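Local coordinates for SAM-dependent O-methyltransferase (Thermotoga maritima, PDB 1O54), which catalyses S-adenosyl-L-methionine-dependent O-methyl transfer to its substrate, at the interface of chains A and B. Numbering follows the deposited sequence. Chains: chain A/B, SAM-dependent O-methyltransferase.

The interface of chains A and B. Residues chain A 99, 103, 238-241; chain B 99, 103, 238-241.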
loop_
_atom_site.group_PDB
_atom_site.type_symbol
_atom_site.label_atom_id
_atom_site.label_comp_id
_atom_site.label_asym_id
_atom_site.label_seq_id
_atom_site.Cartn_x
_atom_site.Cartn_y
_atom_site.Cartn_z
ATOM N N LYS A 99 15.023 -2.327 -3.797
ATOM C CA LYS A 99 14.133 -1.560 -2.913
ATOM C C LYS A 99 14.372 -1.946 -1.447
ATOM O O LYS A 99 14.252 -1.126 -0.539
ATOM C CB LYS A 99 12.647 -1.781 -3.264
ATOM C CG LYS A 99 12.058 -3.166 -2.918
ATOM C CD LYS A 99 10.532 -3.137 -3.004
ATOM C CE LYS A 99 9.879 -4.292 -2.370
ATOM N NZ LYS A 99 9.769 -4.243 -0.921
ATOM N N PHE A 103 17.587 0.159 1.591
ATOM C CA PHE A 103 17.013 0.481 2.876
ATOM C C PHE A 103 17.737 -0.266 4.005
ATOM O O PHE A 103 18.088 0.328 5.051
ATOM C CB PHE A 103 15.531 0.151 2.842
ATOM C CG PHE A 103 14.825 0.382 4.158
ATOM C CD1 PHE A 103 14.569 1.666 4.627
ATOM C CD2 PHE A 103 14.374 -0.696 4.896
ATOM C CE1 PHE A 103 13.895 1.860 5.840
ATOM C CE2 PHE A 103 13.690 -0.512 6.061
ATOM C CZ PHE A 103 13.446 0.765 6.537
ATOM N N GLU A 238 7.950 -3.746 6.141
ATOM C CA GLU A 238 7.774 -4.136 4.768
ATOM C C GLU A 238 7.583 -2.876 3.933
ATOM O O GLU A 238 7.106 -1.843 4.454
ATOM C CB GLU A 238 6.570 -5.073 4.576
ATOM C CG GLU A 238 5.259 -4.360 4.535
ATOM C CD GLU A 238 4.053 -5.309 4.394
ATOM O OE1 GLU A 238 4.063 -6.255 3.580
ATOM O OE2 GLU A 238 3.094 -5.027 5.081
ATOM N N SER A 239 7.930 -2.951 2.668
ATOM C CA SER A 239 7.688 -1.821 1.778
ATOM C C SER A 239 6.965 -2.272 0.512
ATOM O O SER A 239 7.165 -3.429 0.032
ATOM C CB SER A 239 8.996 -1.160 1.382
ATOM O OG SER A 239 9.782 -2.017 0.593
ATOM N N LEU A 240 6.127 -1.368 -0.019
ATOM C CA LEU A 240 5.487 -1.510 -1.306
ATOM C C LEU A 240 5.943 -0.341 -2.144
ATOM O O LEU A 240 5.774 0.814 -1.738
ATOM C CB LEU A 240 3.945 -1.481 -1.204
ATOM N N PHE A 241 6.506 -0.644 -3.298
ATOM C CA PHE A 241 6.927 0.369 -4.261
ATOM C C PHE A 241 6.009 0.323 -5.465
ATOM O O PHE A 241 5.749 -0.745 -6.016
ATOM C CB PHE A 241 8.361 0.144 -4.694
ATOM C CG PHE A 241 9.376 0.684 -3.754
ATOM C CD1 PHE A 241 9.500 0.174 -2.475
ATOM C CD2 PHE A 241 10.200 1.719 -4.134
ATOM C CE1 PHE A 241 10.449 0.643 -1.600
ATOM C CE2 PHE A 241 11.154 2.206 -3.288
ATOM C CZ PHE A 241 11.276 1.693 -1.997
ATOM N N LYS B 99 13.746 6.425 3.911
ATOM C CA LYS B 99 13.112 5.441 3.021
ATOM C C LYS B 99 13.245 5.880 1.556
ATOM O O LYS B 99 13.367 5.060 0.649
ATOM C CB LYS B 99 11.621 5.238 3.360
ATOM C CG LYS B 99 10.671 6.404 3.008
ATOM C CD LYS B 99 9.214 5.949 3.082
ATOM C CE LYS B 99 8.269 6.877 2.441
ATOM N NZ LYS B 99 8.188 6.801 0.992
ATOM N N PHE B 103 16.944 4.760 -1.455
ATOM C CA PHE B 103 16.492 4.292 -2.744
ATOM C C PHE B 103 16.988 5.212 -3.868
ATOM O O PHE B 103 17.499 4.741 -4.910
ATOM C CB PHE B 103 14.977 4.194 -2.721
ATOM C CG PHE B 103 14.374 3.778 -4.043
ATOM C CD1 PHE B 103 14.490 2.473 -4.512
ATOM C CD2 PHE B 103 13.645 4.688 -4.786
ATOM C CE1 PHE B 103 13.906 2.101 -5.730
ATOM C CE2 PHE B 103 13.049 4.321 -5.955
ATOM C CZ PHE B 103 13.175 3.027 -6.432
ATOM N N GLU B 238 6.635 5.824 -6.084
ATOM C CA GLU B 238 6.347 6.147 -4.712
ATOM C C GLU B 238 6.509 4.883 -3.877
ATOM O O GLU B 238 6.344 3.758 -4.401
ATOM C CB GLU B 238 4.928 6.711 -4.531
ATOM C CG GLU B 238 3.867 5.660 -4.499
ATOM C CD GLU B 238 2.443 6.235 -4.368
ATOM O OE1 GLU B 238 2.182 7.145 -3.556
ATOM O OE2 GLU B 238 1.607 5.696 -5.063
ATOM N N SER B 239 6.811 5.051 -2.610
ATOM C CA SER B 239 6.887 3.897 -1.720
ATOM C C SER B 239 6.057 4.127 -0.460
ATOM O O SER B 239 5.923 5.293 0.019
ATOM C CB SER B 239 8.325 3.627 -1.314
ATOM O OG SER B 239 8.834 4.669 -0.520
ATOM N N LEU B 240 5.501 3.024 0.065
ATOM C CA LEU B 240 4.837 2.981 1.347
ATOM C C LEU B 240 5.595 1.985 2.190
ATOM O O LEU B 240 5.758 0.828 1.783
ATOM C CB LEU B 240 3.365 2.523 1.233
ATOM N N PHE B 241 6.041 2.431 3.348
ATOM C CA PHE B 241 6.721 1.576 4.315
ATOM C C PHE B 241 5.818 1.362 5.512
ATOM O O PHE B 241 5.266 2.314 6.060
ATOM C CB PHE B 241 8.032 2.191 4.759
ATOM C CG PHE B 241 9.165 1.957 3.828
ATOM C CD1 PHE B 241 9.151 2.483 2.549
ATOM C CD2 PHE B 241 10.242 1.193 4.214
ATOM C CE1 PHE B 241 10.200 2.298 1.682
ATOM C CE2 PHE B 241 11.301 0.993 3.377
ATOM C CZ PHE B 241 11.284 1.520 2.086
#
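Strand 234-245 of each subunit meets its twin antiparallel across a two-fold axis, a compact example of two subunits that continue one sheet across their boundary with backbone bonds and lock one face with aromatic rings. The register centres on A:Leu240 and B:Leu240: A:Leu240 N donates to B:Leu240 O at 2.9 Å, nearly along the C=O axis and almost straight (168° at H), and the twin bond returns. The tight part lies on the face carrying the phenylalanines. A:Phe241, its CG anti to the carbonyl carbon (chi1 -82°), is sandwiched: A:Lys99 CB lies near the rim of one face, while B:Ser239 CB sits centrally over the other, 3.5 Å from the ring centroid. Tip to tip, A:Phe241 points CE2 into the face of B:Phe103, 3.6 Å from its CD1, with the planes turned by 57°. At the axis the rings of A:Phe241 and B:Phe241 cross obliquely, their CE1 atoms 3.7 Å apart. An alanine at A:Phe241 would probably loosen this pairing, removing the filling between A:Lys99 and B:Ser239 and the edge that meets B:Phe103. A:Lys99 NZ grips A:Ser239 OG at 2.7 Å and, from above the carbonyl plane, its O, probably steadying the serine whose CB lies over B:Phe241. The opposite face is looser: A:Glu238 hides little surface, and A:Leu240 is modelled only to CB, so its packing there cannot be judged. This patch helps join two subunits within the homotetramer, a dimer of dimers.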